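PDB 5M2A: beta subunit of photoactivated adenylyl cyclase from Beggiatoa sp. PS, which probably converts ATP to cyclic AMP under blue light, through a flavin-binding BLUF photoreceptor domain joined to a class III adenylyl cyclase catalytic domain. Local coordinates for residues Phe184-Cys187 with Thr188-Ser192; Val276-Ala279 with Ala280-Ala284; Lys301-Gln304 with Ala305-Phe309. All coordinates share one frame; numbering follows the deposited sequence. Where two conformers were deposited one is given.

Contact 1 (Phe184-Cys187 with Thr188-Ser192); sequences FSIC and TRIIS
Two turns of helix 173-193, which packs on the central sheet of the cyclase domain, meet where Thr188 binds the carbonyl of Phe184 twice. Phe184 O accepts both the amide N of Thr188 and its hydroxyl OG1, each at 2.9 Å, and the two donors come from opposite faces of the carbonyl plane. Thr188 can do this because OG1 lies anti to its own carbonyl carbon (chi1 -61°), which turns the hydroxyl back along the helix. Ser192 OG repeats the arrangement one turn on, binding Thr188 O at 2.8 Å. Both are i to i-4 hydroxyl-to-carbonyl bonds, common for serine and threonine in helices.

On another flank Ile186 and Ile190 extend in parallel, with Ile186 CG2 3.9 Å from Ile190 CD1; helix 215-235 covers them. Cys187 CB and Ile191 CD1, 4.3 Å apart, face strands 205-211 and 150-161 of the sheet. Arg189 bends at chi3 (39°) and brings NH2 to 3.8 Å from Ile186 CG1. The same NH2 makes a salt bridge with Glu228 and donates at 3.1 Å to a water in the guanidinium plane, which also binds Ser185 OG in the conformer modelled here. Phe184 stacks on Phe201, and Met261 of the second subunit packs against it.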
loop_
_atom_site.group_PDB
_atom_site.type_symbol
_atom_site.label_atom_id
_atom_site.label_comp_id
_atom_site.label_asym_id
_atom_site.label_seq_id
_atom_site.Cartn_x
_atom_site.Cartn_y
_atom_site.Cartn_z
ATOM N N PHE A 184 1.332 13.482 -7.722
ATOM C CA PHE A 184 1.113 12.783 -6.453
ATOM C C PHE A 184 1.657 13.565 -5.262
ATOM O O PHE A 184 1.015 13.616 -4.203
ATOM C CB PHE A 184 1.759 11.398 -6.505
ATOM C CG PHE A 184 1.031 10.414 -7.367
ATOM C CD1 PHE A 184 -0.246 10.684 -7.863
ATOM C CD2 PHE A 184 1.620 9.190 -7.671
ATOM C CE1 PHE A 184 -0.916 9.742 -8.660
ATOM C CE2 PHE A 184 0.971 8.258 -8.456
ATOM C CZ PHE A 184 -0.307 8.532 -8.961
ATOM N N SER A 185 2.869 14.128 -5.387
ATOM C CA SER A 185 3.449 14.884 -4.282
ATOM C C SER A 185 2.548 16.041 -3.876
ATOM O O SER A 185 2.328 16.282 -2.682
ATOM C CB SER A 185 4.837 15.400 -4.673
ATOM O OG SER A 185 5.457 16.081 -3.592
ATOM N N ILE A 186 2.020 16.766 -4.857
ATOM C CA ILE A 186 1.163 17.913 -4.572
ATOM C C ILE A 186 -0.128 17.457 -3.914
ATOM O O ILE A 186 -0.550 18.005 -2.895
ATOM C CB ILE A 186 0.874 18.686 -5.870
ATOM C CG1 ILE A 186 2.130 19.420 -6.336
ATOM C CG2 ILE A 186 -0.298 19.675 -5.678
ATOM C CD1 ILE A 186 2.038 19.917 -7.785
ATOM N N CYS A 187 -0.776 16.448 -4.495
ATOM C CA CYS A 187 -2.041 15.982 -3.937
ATOM C C CYS A 187 -1.859 15.480 -2.519
ATOM O O CYS A 187 -2.613 15.852 -1.615
ATOM C CB CYS A 187 -2.640 14.892 -4.815
ATOM S SG CYS A 187 -3.208 15.467 -6.450
ATOM N N THR A 188 -0.852 14.638 -2.301
ATOM C CA THR A 188 -0.658 14.055 -0.976
ATOM C C THR A 188 -0.376 15.125 0.076
ATOM O O THR A 188 -0.907 15.074 1.199
ATOM C CB THR A 188 0.488 13.047 -1.031
ATOM O OG1 THR A 188 0.149 12.017 -1.949
ATOM C CG2 THR A 188 0.722 12.423 0.347
ATOM N N ARG A 189 0.486 16.089 -0.252
ATOM C CA ARG A 189 0.805 17.137 0.711
ATOM C C ARG A 189 -0.446 17.892 1.133
ATOM O O ARG A 189 -0.679 18.122 2.327
ATOM C CB ARG A 189 1.850 18.098 0.130
ATOM C CG ARG A 189 2.100 19.316 1.006
ATOM C CD ARG A 189 3.247 20.181 0.494
ATOM N NE ARG A 189 3.258 20.291 -0.961
ATOM C CZ ARG A 189 2.554 21.185 -1.654
ATOM N NH1 ARG A 189 1.754 22.054 -1.029
ATOM N NH2 ARG A 189 2.643 21.202 -2.981
ATOM N N ILE A 190 -1.276 18.264 0.164
ATOM C CA ILE A 190 -2.414 19.124 0.452
ATOM C C ILE A 190 -3.509 18.341 1.162
ATOM O O ILE A 190 -4.073 18.820 2.147
ATOM C CB ILE A 190 -2.920 19.785 -0.839
ATOM C CG1 ILE A 190 -1.835 20.750 -1.356
ATOM C CG2 ILE A 190 -4.235 20.530 -0.601
ATOM C CD1 ILE A 190 -2.134 21.357 -2.725
ATOM N N ILE A 191 -3.824 17.137 0.669
ATOM C CA ILE A 191 -4.792 16.269 1.349
ATOM C C ILE A 191 -4.401 16.112 2.813
ATOM O O ILE A 191 -5.231 16.239 3.721
ATOM C CB ILE A 191 -4.864 14.900 0.647
ATOM C CG1 ILE A 191 -5.512 15.041 -0.735
ATOM C CG2 ILE A 191 -5.617 13.864 1.537
ATOM C CD1 ILE A 191 -5.351 13.815 -1.632
ATOM N N SER A 192 -3.120 15.816 3.063
ATOM C CA SER A 192 -2.661 15.548 4.425
ATOM C C SER A 192 -2.648 16.815 5.274
ATOM O O SER A 192 -2.881 16.759 6.489
ATOM C CB SER A 192 -1.267 14.914 4.384
ATOM O OG SER A 192 -1.290 13.724 3.605
HETATM O O HOH W 1 4.836 18.993 -3.454
#

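Contact 2 (Val276-Ala279 with Ala280-Ala284); sequences VNVA and ARLEA
Residues 276-279 and 280-284 run on as one unbroken stretch of helix 274-285, and four successive i to i-4 amide bonds join them. Ala280 N to Val276 O is the longest of these at 3.2 Å, whereas Arg281 N to Asn277 O, Leu282 N to Val278 O and Glu283 N to Ala279 O all measure 2.9 Å. With the N-H to acceptor angles at 154° or more, the backbone keeps regular helical geometry through the join.

Asn277 and Arg281 carry the polar side of the helix. Their side chains run alongside each other in the same direction, and in one of two conformers of Asn277 the touch is made by its OD1 against the aliphatic CG of Arg281 at 3.6 Å. Arg281 CG sits anti to its carbonyl carbon (chi1 -73°), which also lays it 3.3 Å from Asn277 O. Beyond CG the chain bends at chi2 and chi3, and it packs with Asn277 near Val317 in a loop.

The helix packs on the central sheet of the nucleotide cyclase domain, and its small residues probably allow a close approach: Ala279 rests on Ile156, Phe158 and Ser252, and Ala280 on Phe158. Beside them Val278 CG1 and Leu282 CD1 are in loose apolar contact at 4.3 Å, both side chains also meeting Thr296 on strand 293-296. Glu283 CB lies 3.4 Å from Ala279 O, and its carboxylate is carried away from the join towards the magnesium site. There, in the conformer given here, OE2 forms a salt bridge with Arg287 and also lies close to Asp160, one of the residues at the metal.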
loop_
_atom_site.group_PDB
_atom_site.type_symbol
_atom_site.label_atom_id
_atom_site.label_comp_id
_atom_site.label_asym_id
_atom_site.label_seq_id
_atom_site.Cartn_x
_atom_site.Cartn_y
_atom_site.Cartn_z
ATOM N N VAL A 276 -17.418 5.024 -3.065
ATOM C CA VAL A 276 -16.156 4.907 -3.792
ATOM C C VAL A 276 -16.403 4.990 -5.293
ATOM O O VAL A 276 -15.751 5.763 -6.008
ATOM C CB VAL A 276 -15.431 3.603 -3.411
ATOM C CG1 VAL A 276 -14.174 3.426 -4.256
ATOM C CG2 VAL A 276 -15.092 3.594 -1.925
ATOM N N ASN A 277 -17.346 4.188 -5.795
ATOM C CA ASN A 277 -17.660 4.223 -7.220
ATOM C C ASN A 277 -18.196 5.589 -7.636
ATOM O O ASN A 277 -17.861 6.092 -8.714
ATOM C CB ASN A 277 -18.666 3.127 -7.564
ATOM C CG ASN A 277 -19.093 3.169 -9.018
ATOM O OD1 ASN A 277 -18.268 3.372 -9.909
ATOM N ND2 ASN A 277 -20.389 2.997 -9.265
ATOM N N VAL A 278 -19.034 6.203 -6.797
ATOM C CA VAL A 278 -19.633 7.485 -7.170
ATOM C C VAL A 278 -18.562 8.557 -7.297
ATOM O O VAL A 278 -18.570 9.345 -8.249
ATOM C CB VAL A 278 -20.728 7.897 -6.171
ATOM C CG1 VAL A 278 -21.215 9.309 -6.491
ATOM C CG2 VAL A 278 -21.880 6.931 -6.238
ATOM N N ALA A 279 -17.609 8.599 -6.356
ATOM C CA ALA A 279 -16.569 9.615 -6.426
ATOM C C ALA A 279 -15.738 9.453 -7.691
ATOM O O ALA A 279 -15.398 10.441 -8.348
ATOM C CB ALA A 279 -15.689 9.557 -5.176
ATOM N N ALA A 280 -15.435 8.208 -8.070
ATOM C CA ALA A 280 -14.664 7.983 -9.294
ATOM C C ALA A 280 -15.459 8.388 -10.530
ATOM O O ALA A 280 -14.901 8.920 -11.497
ATOM C CB ALA A 280 -14.249 6.515 -9.383
ATOM N N ARG A 281 -16.765 8.128 -10.531
ATOM C CA ARG A 281 -17.577 8.495 -11.686
ATOM C C ARG A 281 -17.723 10.011 -11.815
ATOM O O ARG A 281 -17.787 10.542 -12.936
ATOM C CB ARG A 281 -18.943 7.813 -11.589
ATOM C CG ARG A 281 -18.875 6.321 -11.872
ATOM C CD ARG A 281 -18.793 6.068 -13.366
ATOM N NE ARG A 281 -20.116 5.784 -13.922
ATOM C CZ ARG A 281 -20.544 6.213 -15.106
ATOM N NH1 ARG A 281 -21.761 5.895 -15.523
ATOM N NH2 ARG A 281 -19.761 6.970 -15.863
ATOM N N LEU A 282 -17.819 10.720 -10.691
ATOM C CA LEU A 282 -17.892 12.178 -10.751
ATOM C C LEU A 282 -16.556 12.767 -11.164
ATOM O O LEU A 282 -16.504 13.792 -11.849
ATOM C CB LEU A 282 -18.343 12.753 -9.413
ATOM C CG LEU A 282 -19.815 12.486 -9.091
ATOM C CD1 LEU A 282 -20.241 13.257 -7.858
ATOM C CD2 LEU A 282 -20.714 12.826 -10.271
ATOM N N GLU A 283 -15.465 12.144 -10.734
ATOM C CA GLU A 283 -14.155 12.549 -11.216
ATOM C C GLU A 283 -14.096 12.477 -12.743
ATOM O O GLU A 283 -13.587 13.393 -13.396
ATOM C CB GLU A 283 -13.084 11.671 -10.567
ATOM C CG GLU A 283 -11.693 12.236 -10.664
ATOM C CD GLU A 283 -11.224 12.275 -12.081
ATOM O OE1 GLU A 283 -11.285 11.222 -12.752
ATOM O OE2 GLU A 283 -10.858 13.370 -12.548
ATOM N N ALA A 284 -14.616 11.394 -13.321
ATOM C CA ALA A 284 -14.600 11.262 -14.775
ATOM C C ALA A 284 -15.544 12.262 -15.429
ATOM O O ALA A 284 -15.290 12.738 -16.547
ATOM C CB ALA A 284 -14.972 9.835 -15.173
#

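Contact 3 (Lys301-Gln304 with Ala305-Phe309); sequences KCCQ and AQWTF
The carbonyl oxygen Ala305 O accepts a hydrogen bond from a water at 2.6 Å and, more weakly, one from Trp307 N at 2.9 Å. That second bond closes an inverse gamma turn centred on Gln306. The same water may bridge back to Cys303 O through a weak bond of 3.2 Å, although it has more acceptors in reach than protons to give; it also lies at the edge of the Phe309 ring, in its plane.

Cys303 supplies the side-chain contact. Its CB sits 3.9 Å from both Trp307 CD1 and Phe309 CZ, near the plane of each ring and at its edge. The residues belong to the loop that leads from helix 297-301 into strand 309-315 of the cyclase domain. With SG anti to the carbonyl carbon (chi1 -60°), the sulfur makes two sulfur-aromatic contacts, at the edge of Phe309 (5.5 Å from SG to the ring centroid) and obliquely to the five-membered ring of Trp307. Trp307 CB in turn sits over one face of Phe309, offset toward the rim, 3.7 Å above the plane.

Asp216 on helix 215-235 fixes the loop from outside: one carboxylate oxygen accepts Trp307 NE1 and Ala305 N, the other Gln304 N.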
loop_
_atom_site.group_PDB
_atom_site.type_symbol
_atom_site.label_atom_id
_atom_site.label_comp_id
_atom_site.label_asym_id
_atom_site.label_seq_id
_atom_site.Cartn_x
_atom_site.Cartn_y
_atom_site.Cartn_z
ATOM N N LYS A 301 -24.048 18.821 1.949
ATOM C CA LYS A 301 -24.611 18.919 3.290
ATOM C C LYS A 301 -23.555 18.827 4.389
ATOM O O LYS A 301 -23.837 19.230 5.523
ATOM C CB LYS A 301 -25.681 17.836 3.486
ATOM C CG LYS A 301 -26.829 17.972 2.500
ATOM C CD LYS A 301 -27.978 17.020 2.795
ATOM C CE LYS A 301 -28.104 15.971 1.707
ATOM N NZ LYS A 301 -29.434 15.303 1.736
ATOM N N CYS A 302 -22.359 18.316 4.092
ATOM C CA CYS A 302 -21.265 18.281 5.066
ATOM C C CYS A 302 -20.496 19.593 5.169
ATOM O O CYS A 302 -19.555 19.677 5.965
ATOM C CB CYS A 302 -20.251 17.193 4.723
ATOM S SG CYS A 302 -20.846 15.523 4.931
ATOM N N CYS A 303 -20.824 20.590 4.361
ATOM C CA CYS A 303 -20.089 21.846 4.355
ATOM C C CYS A 303 -20.818 22.886 5.185
ATOM O O CYS A 303 -22.047 22.974 5.152
ATOM C CB CYS A 303 -19.907 22.362 2.932
ATOM S SG CYS A 303 -19.019 21.214 1.908
ATOM N N GLN A 304 -20.046 23.677 5.928
ATOM C CA GLN A 304 -20.587 24.780 6.702
ATOM C C GLN A 304 -20.220 26.144 6.142
ATOM O O GLN A 304 -20.864 27.133 6.507
ATOM C CB GLN A 304 -20.112 24.684 8.158
ATOM C CG GLN A 304 -20.493 23.370 8.822
ATOM C CD GLN A 304 -19.477 22.918 9.847
ATOM O OE1 GLN A 304 -18.460 22.315 9.505
ATOM N NE2 GLN A 304 -19.746 23.210 11.115
ATOM N N ALA A 305 -19.229 26.220 5.253
ATOM C CA ALA A 305 -18.794 27.506 4.736
ATOM C C ALA A 305 -19.780 28.021 3.692
ATOM O O ALA A 305 -20.610 27.277 3.161
ATOM C CB ALA A 305 -17.389 27.402 4.135
ATOM N N GLN A 306 -19.670 29.314 3.396
ATOM C CA GLN A 306 -20.589 29.982 2.472
ATOM C C GLN A 306 -20.132 29.797 1.023
ATOM O O GLN A 306 -19.857 30.749 0.294
ATOM C CB GLN A 306 -20.713 31.461 2.827
ATOM C CG GLN A 306 -21.277 31.729 4.211
ATOM C CD GLN A 306 -22.746 31.367 4.329
ATOM O OE1 GLN A 306 -23.553 31.696 3.457
ATOM N NE2 GLN A 306 -23.101 30.685 5.413
ATOM N N TRP A 307 -20.051 28.538 0.608
ATOM C CA TRP A 307 -19.774 28.262 -0.792
ATOM C C TRP A 307 -20.954 28.705 -1.651
ATOM O O TRP A 307 -22.105 28.696 -1.210
ATOM C CB TRP A 307 -19.520 26.771 -1.018
ATOM C CG TRP A 307 -18.421 26.218 -0.177
ATOM C CD1 TRP A 307 -18.551 25.431 0.926
ATOM C CD2 TRP A 307 -17.018 26.413 -0.373
ATOM N NE1 TRP A 307 -17.312 25.115 1.426
ATOM C CE2 TRP A 307 -16.352 25.708 0.649
ATOM C CE3 TRP A 307 -16.259 27.109 -1.318
ATOM C CZ2 TRP A 307 -14.964 25.689 0.763
ATOM C CZ3 TRP A 307 -14.880 27.092 -1.210
ATOM C CH2 TRP A 307 -14.243 26.381 -0.182
ATOM N N THR A 308 -20.658 29.093 -2.889
ATOM C CA THR A 308 -21.699 29.296 -3.897
ATOM C C THR A 308 -21.885 27.964 -4.614
ATOM O O THR A 308 -21.188 27.646 -5.578
ATOM C CB THR A 308 -21.319 30.411 -4.862
ATOM O OG1 THR A 308 -21.166 31.635 -4.136
ATOM C CG2 THR A 308 -22.399 30.584 -5.924
ATOM N N PHE A 309 -22.829 27.168 -4.126
ATOM C CA PHE A 309 -23.067 25.857 -4.707
ATOM C C PHE A 309 -23.849 26.003 -6.004
ATOM O O PHE A 309 -24.763 26.828 -6.116
ATOM C CB PHE A 309 -23.822 24.956 -3.730
ATOM C CG PHE A 309 -23.007 24.523 -2.536
ATOM C CD1 PHE A 309 -21.990 23.601 -2.670
ATOM C CD2 PHE A 309 -23.296 25.024 -1.266
ATOM C CE1 PHE A 309 -21.248 23.193 -1.557
ATOM C CE2 PHE A 309 -22.567 24.621 -0.155
ATOM C CZ PHE A 309 -21.538 23.704 -0.304
HETATM O O HOH W 2 -22.602 25.678 3.516
#

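Overall arrangement
All three contacts are local and lie in series along the cyclase domain without touching. Contact 1 is the buried one, its centre about 8 Å from the centre of the chain, and contact 2 is partly buried; contact 3 lies at the surface, its centre about 25 Å from that point. Contacts 1 and 2 each join turns of a helix that packs on the same sheet, both meeting strand 150-161, whereas contact 3 bends a loop with a water and a cysteine at the edges of two aromatic rings. Helix 215-235 links contacts 1 and 3, presenting Glu228 and Asp216 respectively. Contact 1 also meets the second subunit. The side chain of Glu283 in contact 2 comes to about 6 Å from the magnesium ion, that of Phe184 to about 9 Å.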